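Local coordinates for protein CDA peptide synthetase I (Streptomyces coelicolor, PDB 5DU9) that belongs to the modular peptide synthetases and contributes a condensation domain, modelled here with (2S)-2-amino-N-butyl-propanamide bound in a pocket, at residues A[11-16]-A[196-201]; A[309-314]-A[344-349]. The protein carries 1 engineered substitution. One frame throughout, in Å; residues are numbered along the deposited sequence.

Contact 1: A[11-16]-A[196-201]; sequences GLTSAQ and RMVAGE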
loop_
_atom_site.group_PDB
_atom_site.type_symbol
_atom_site.label_atom_id
_atom_site.label_comp_id
_atom_site.label_asym_id
_atom_site.label_seq_id
_atom_site.Cartn_x
_atom_site.Cartn_y
_atom_site.Cartn_z
ATOM N N GLY A 11 -2.010 -15.436 17.367
ATOM C CA GLY A 11 -1.773 -14.054 17.739
ATOM C C GLY A 11 -1.799 -13.153 16.523
ATOM O O GLY A 11 -1.427 -13.570 15.425
ATOM N N LEU A 12 -2.260 -11.922 16.715
ATOM C CA LEU A 12 -2.244 -10.917 15.658
ATOM C C LEU A 12 -0.887 -10.241 15.583
ATOM O O LEU A 12 -0.199 -10.102 16.595
ATOM C CB LEU A 12 -3.317 -9.852 15.895
ATOM C CG LEU A 12 -4.738 -10.134 15.421
ATOM C CD1 LEU A 12 -5.324 -11.330 16.158
ATOM C CD2 LEU A 12 -5.600 -8.897 15.626
ATOM N N THR A 13 -0.509 -9.813 14.384
ATOM C CA THR A 13 0.649 -8.946 14.231
ATOM C C THR A 13 0.304 -7.582 14.805
ATOM O O THR A 13 -0.864 -7.287 15.045
ATOM C CB THR A 13 1.054 -8.771 12.770
ATOM O OG1 THR A 13 0.017 -8.057 12.090
ATOM C CG2 THR A 13 1.277 -10.124 12.097
ATOM N N SER A 14 1.313 -6.743 15.002
ATOM C CA SER A 14 1.077 -5.389 15.488
ATOM C C SER A 14 0.157 -4.624 14.543
ATOM O O SER A 14 -0.769 -3.937 14.978
ATOM C CB SER A 14 2.398 -4.638 15.649
ATOM O OG SER A 14 3.134 -5.151 16.745
ATOM N N ALA A 15 0.423 -4.739 13.248
ATOM C CA ALA A 15 -0.383 -4.058 12.243
ATOM C C ALA A 15 -1.828 -4.551 12.279
ATOM O O ALA A 15 -2.760 -3.776 12.119
ATOM C CB ALA A 15 0.207 -4.258 10.863
ATOM N N GLN A 16 -2.011 -5.845 12.496
ATOM C CA GLN A 16 -3.357 -6.395 12.568
ATOM C C GLN A 16 -4.084 -5.901 13.819
ATOM O O GLN A 16 -5.275 -5.587 13.762
ATOM C CB GLN A 16 -3.309 -7.920 12.536
ATOM C CG GLN A 16 -2.977 -8.462 11.163
ATOM C CD GLN A 16 -2.877 -9.973 11.129
ATOM O OE1 GLN A 16 -2.257 -10.586 11.992
ATOM N NE2 GLN A 16 -3.488 -10.580 10.125
ATOM N N ARG A 196 5.350 -17.648 13.419
ATOM C CA ARG A 196 6.758 -17.340 13.643
ATOM C C ARG A 196 7.037 -15.853 13.437
ATOM O O ARG A 196 7.871 -15.275 14.134
ATOM C CB ARG A 196 7.651 -18.176 12.725
ATOM C CG ARG A 196 7.815 -19.613 13.178
ATOM C CD ARG A 196 8.929 -20.308 12.414
ATOM N NE ARG A 196 8.442 -20.937 11.188
ATOM C CZ ARG A 196 9.065 -20.909 10.012
ATOM N NH1 ARG A 196 10.216 -20.264 9.860
ATOM N NH2 ARG A 196 8.523 -21.529 8.974
ATOM N N MET A 197 6.344 -15.243 12.479
ATOM C CA MET A 197 6.477 -13.813 12.220
ATOM C C MET A 197 5.991 -13.017 13.436
ATOM O O MET A 197 6.640 -12.067 13.875
ATOM C CB MET A 197 5.695 -13.425 10.954
ATOM C CG MET A 197 5.854 -11.970 10.520
ATOM S SD MET A 197 5.257 -11.663 8.834
ATOM C CE MET A 197 3.510 -12.033 8.994
ATOM N N VAL A 198 4.851 -13.416 13.984
ATOM C CA VAL A 198 4.314 -12.778 15.182
ATOM C C VAL A 198 5.249 -12.980 16.378
ATOM O O VAL A 198 5.460 -12.065 17.172
ATOM C CB VAL A 198 2.908 -13.326 15.507
ATOM C CG1 VAL A 198 2.430 -12.869 16.886
ATOM C CG2 VAL A 198 1.927 -12.889 14.433
ATOM N N ALA A 199 5.813 -14.174 16.504
ATOM C CA ALA A 199 6.744 -14.447 17.594
ATOM C C ALA A 199 7.961 -13.528 17.504
ATOM O O ALA A 199 8.511 -13.107 18.527
ATOM C CB ALA A 199 7.176 -15.909 17.577
ATOM N N GLY A 200 8.371 -13.215 16.280
ATOM C CA GLY A 200 9.476 -12.303 16.055
ATOM C C GLY A 200 9.168 -10.916 16.585
ATOM O O GLY A 200 10.025 -10.266 17.186
ATOM N N GLU A 201 7.936 -10.465 16.371
ATOM C CA GLU A 201 7.515 -9.149 16.842
ATOM C C GLU A 201 7.489 -9.132 18.363
ATOM O O GLU A 201 7.926 -8.170 18.987
ATOM C CB GLU A 201 6.134 -8.779 16.290
ATOM C CG GLU A 201 6.063 -8.688 14.777
ATOM C CD GLU A 201 4.755 -8.082 14.291
ATOM O OE1 GLU A 201 3.740 -8.194 15.013
ATOM O OE2 GLU A 201 4.745 -7.488 13.190
HETATM O O HOH W 1 2.681 -9.185 17.262
HETATM O O HOH W 2 2.989 -5.737 12.241
#

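Contact 2: A[309-314]-A[344-349]; sequences VSNRLP and RFRGED. With UM2 ((2S)-2-amino-N-butyl-propanamide), chain E.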
loop_
_atom_site.group_PDB
_atom_site.type_symbol
_atom_site.label_atom_id
_atom_site.label_comp_id
_atom_site.label_asym_id
_atom_site.label_seq_id
_atom_site.Cartn_x
_atom_site.Cartn_y
_atom_site.Cartn_z
ATOM N N VAL A 309 1.426 -6.636 8.023
ATOM C CA VAL A 309 2.455 -6.304 9.010
ATOM C C VAL A 309 3.069 -4.931 8.783
ATOM O O VAL A 309 3.941 -4.514 9.537
ATOM C CB VAL A 309 3.607 -7.342 9.014
ATOM C CG1 VAL A 309 3.182 -8.601 9.736
ATOM C CG2 VAL A 309 4.066 -7.651 7.602
ATOM N N SER A 310 2.603 -4.222 7.759
ATOM C CA SER A 310 3.210 -2.955 7.390
ATOM C C SER A 310 3.154 -1.918 8.514
ATOM O O SER A 310 2.266 -1.938 9.375
ATOM C CB SER A 310 2.542 -2.396 6.135
ATOM O OG SER A 310 1.153 -2.254 6.326
ATOM N N ASN A 311 4.131 -1.020 8.479
ATOM C CA ASN A 311 4.300 0.027 9.469
ATOM C C ASN A 311 4.364 1.364 8.741
ATOM O O ASN A 311 4.704 1.408 7.563
ATOM C CB ASN A 311 5.572 -0.230 10.283
ATOM C CG ASN A 311 5.674 0.627 11.529
ATOM O OD1 ASN A 311 4.674 1.079 12.089
ATOM N ND2 ASN A 311 6.899 0.840 11.985
ATOM N N ARG A 312 4.008 2.438 9.429
ATOM C CA ARG A 312 4.103 3.780 8.863
ATOM C C ARG A 312 4.804 4.688 9.853
ATOM O O ARG A 312 4.391 4.782 11.004
ATOM C CB ARG A 312 2.721 4.323 8.523
ATOM C CG ARG A 312 2.730 5.772 8.066
ATOM C CD ARG A 312 1.458 6.119 7.318
ATOM N NE ARG A 312 0.268 5.720 8.060
ATOM C CZ ARG A 312 -0.961 5.710 7.556
ATOM N NH1 ARG A 312 -1.174 6.079 6.297
ATOM N NH2 ARG A 312 -1.982 5.325 8.309
ATOM N N LEU A 313 5.865 5.352 9.403
ATOM C CA LEU A 313 6.665 6.181 10.293
ATOM C C LEU A 313 6.853 7.586 9.741
ATOM O O LEU A 313 6.875 7.781 8.528
ATOM C CB LEU A 313 8.021 5.529 10.546
ATOM C CG LEU A 313 7.944 4.324 11.481
ATOM C CD1 LEU A 313 9.209 3.491 11.380
ATOM C CD2 LEU A 313 7.701 4.757 12.918
ATOM N N PRO A 314 6.979 8.566 10.643
ATOM C CA PRO A 314 7.090 9.970 10.241
ATOM C C PRO A 314 8.509 10.347 9.852
ATOM O O PRO A 314 9.450 10.079 10.597
ATOM C CB PRO A 314 6.657 10.716 11.496
ATOM C CG PRO A 314 7.139 9.845 12.604
ATOM C CD PRO A 314 6.984 8.426 12.111
ATOM N N ARG A 344 11.395 -0.820 13.497
ATOM C CA ARG A 344 10.522 -1.815 14.118
ATOM C C ARG A 344 9.557 -1.181 15.114
ATOM O O ARG A 344 8.576 -1.800 15.511
ATOM C CB ARG A 344 11.339 -2.909 14.808
ATOM C CG ARG A 344 12.161 -3.736 13.837
ATOM C CD ARG A 344 12.612 -5.062 14.431
ATOM N NE ARG A 344 11.546 -6.064 14.390
ATOM C CZ ARG A 344 11.741 -7.379 14.463
ATOM N NH1 ARG A 344 12.967 -7.868 14.580
ATOM N NH2 ARG A 344 10.705 -8.211 14.412
ATOM N N PHE A 345 9.822 0.057 15.514
ATOM C CA PHE A 345 8.913 0.730 16.429
ATOM C C PHE A 345 7.652 1.107 15.670
ATOM O O PHE A 345 7.723 1.662 14.582
ATOM C CB PHE A 345 9.556 1.966 17.050
ATOM C CG PHE A 345 8.874 2.425 18.303
ATOM C CD1 PHE A 345 9.083 1.761 19.501
ATOM C CD2 PHE A 345 8.020 3.510 18.284
ATOM C CE1 PHE A 345 8.451 2.172 20.655
ATOM C CE2 PHE A 345 7.385 3.928 19.439
ATOM C CZ PHE A 345 7.602 3.258 20.623
ATOM N N ARG A 346 6.499 0.797 16.254
ATOM C CA ARG A 346 5.222 0.966 15.574
ATOM C C ARG A 346 4.785 2.421 15.526
ATOM O O ARG A 346 4.827 3.121 16.529
ATOM C CB ARG A 346 4.145 0.129 16.266
ATOM C CG ARG A 346 4.395 -1.373 16.227
ATOM C CD ARG A 346 4.416 -1.910 14.806
ATOM N NE ARG A 346 3.196 -1.565 14.085
ATOM C CZ ARG A 346 2.968 -1.842 12.804
ATOM N NH1 ARG A 346 3.876 -2.484 12.075
ATOM N NH2 ARG A 346 1.822 -1.466 12.250
ATOM N N GLY A 347 4.355 2.866 14.351
ATOM C CA GLY A 347 3.907 4.235 14.182
ATOM C C GLY A 347 2.747 4.562 15.097
ATOM O O GLY A 347 2.663 5.656 15.660
ATOM N N GLU A 348 1.846 3.602 15.260
ATOM C CA GLU A 348 0.669 3.822 16.089
ATOM C C GLU A 348 1.048 3.870 17.569
ATOM O O GLU A 348 0.355 4.490 18.374
ATOM C CB GLU A 348 -0.393 2.744 15.829
ATOM C CG GLU A 348 0.003 1.318 16.203
ATOM C CD GLU A 348 0.746 0.574 15.109
ATOM O OE1 GLU A 348 1.157 1.193 14.104
ATOM O OE2 GLU A 348 0.919 -0.655 15.264
ATOM N N ASP A 349 2.153 3.229 17.930
ATOM C CA ASP A 349 2.651 3.322 19.300
ATOM C C ASP A 349 3.240 4.705 19.568
ATOM O O ASP A 349 3.024 5.283 20.637
ATOM C CB ASP A 349 3.700 2.243 19.578
ATOM C CG ASP A 349 3.096 0.858 19.709
ATOM O OD1 ASP A 349 1.852 0.744 19.749
ATOM O OD2 ASP A 349 3.869 -0.118 19.786
HETATM C CCH UM2 E . -1.941 1.025 12.108
HETATM C CCI UM2 E . -2.130 0.033 10.975
HETATM C CCJ UM2 E . -3.273 0.419 10.032
HETATM C CCK UM2 E . -2.867 1.470 8.998
HETATM N NCL UM2 E . -2.202 0.927 7.821
HETATM C CCM UM2 E . -2.478 1.361 6.589
HETATM O OCN UM2 E . -3.553 1.852 6.278
HETATM C CCO UM2 E . -1.379 1.252 5.569
HETATM C CCP UM2 E . -0.515 2.508 5.622
HETATM N NCQ UM2 E . -1.955 1.144 4.214
HETATM O O HOH W 3 1.861 2.293 11.587
#

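Contact 1: A[11-16]-A[196-201]
Glu201 reaches from one helix to the start of another, its carboxylate meeting the backbone of Thr13 and Ser14. The syn lone pair of OE1 takes the N-H of Ser14, with Ser14 N 2.8 Å from Glu201 OE1 and an angle of 154° at the hydrogen; Thr13 CA lies 3.3 Å from the same oxygen. Two waters widen the grip, one joining OE1 to Leu12 O, the other joining OE2 to Ala15 N. A turn earlier, Val198 crosses Thr13 at about a right angle, its CG2 packing 3.7 Å from Thr13 CG2, while Val198 CG1 rests 3.8 Å from Leu12 O. Behind this shell, Thr13 carries OG1 between its backbone N and carbonyl carbon (chi1 66°), where OG1 accepts from Gln16 N at 3.0 Å. The reciprocal bond from Thr13 N to Gln16 OE1, 3.1 Å, is nearly straight and lies in the amide plane. Outside partners fix both ends: Met308 O for Thr13 OG1 and Ile159 O for Gln16 NE2. This is a capping box at the N terminus of helix 14-24, with a glutamate from helix 194-205 adding a negative charge that should suit the helix end.

Contact 2: A[309-314]-A[344-349]
Asn311 holds CG anti to its backbone N (chi1 -167°), while Arg346, bent at chi2 and chi3, doubles back; the two side chains run past each other in opposite directions, amide and guanidinium planes 27° apart. Asn311 OD1 sits over the centre of the guanidinium, 3.5 Å from Arg346 CZ. That oxygen also offers an in-plane lone pair to the backbone of Gly347, with Gly347 N 2.9 Å from Asn311 OD1 and 169° at the hydrogen; the other end of the amide donates from Asn311 ND2 to Phe345 O at 2.8 Å. The asparagine thereby ties strand 311-318, one half of an antiparallel pair with strand 287-294, to the start of helix 347-354, where Arg346 occupies the N-cap position. Glycine at 347 brings its CA within 3.3 Å of Arg312 O in a CA-H...O contact. At its edge the guanidinium gives NH2 to Ser310 O (2.9 Å) and, from NH1, a longer bond to Val309 O. Arg346 NE completes the hold through a 2.7 Å salt bridge to Glu348 OE2. Glu348 OE1 receives a bond from a water that accepts from Arg312 N. Two of these residues line the ligand pocket: CCP of (2S)-2-amino-N-butyl-propanamide lies over the guanidinium of Arg312, whose NH1 is bonded to Thr363 OG1, and CCH lies 3.7 Å from Glu348 OE1.

How the contacts relate
Both segments of contact 1 come earlier in the sequence than those of contact 2, yet the centres of the two contacts lie about 13 Å apart, within one condensation domain. The first joins helix 14-24 to helix 194-205; the second joins strand 311-318 to the start of helix 347-354. They meet directly: Thr13 CG2 packs 3.4 Å from Val309 CG1, and Ala15 CA lies 3.4 Å from Arg346 NH2. Val309 also touches Met197 and Glu201. Contact 2 supplies Arg312 and Glu348 of the ligand pocket. Contact 1 lies behind it: Ala15 of helix 14-24, beside the contact, touches (2S)-2-amino-N-butyl-propanamide, while helix 194-205 packs behind that helix.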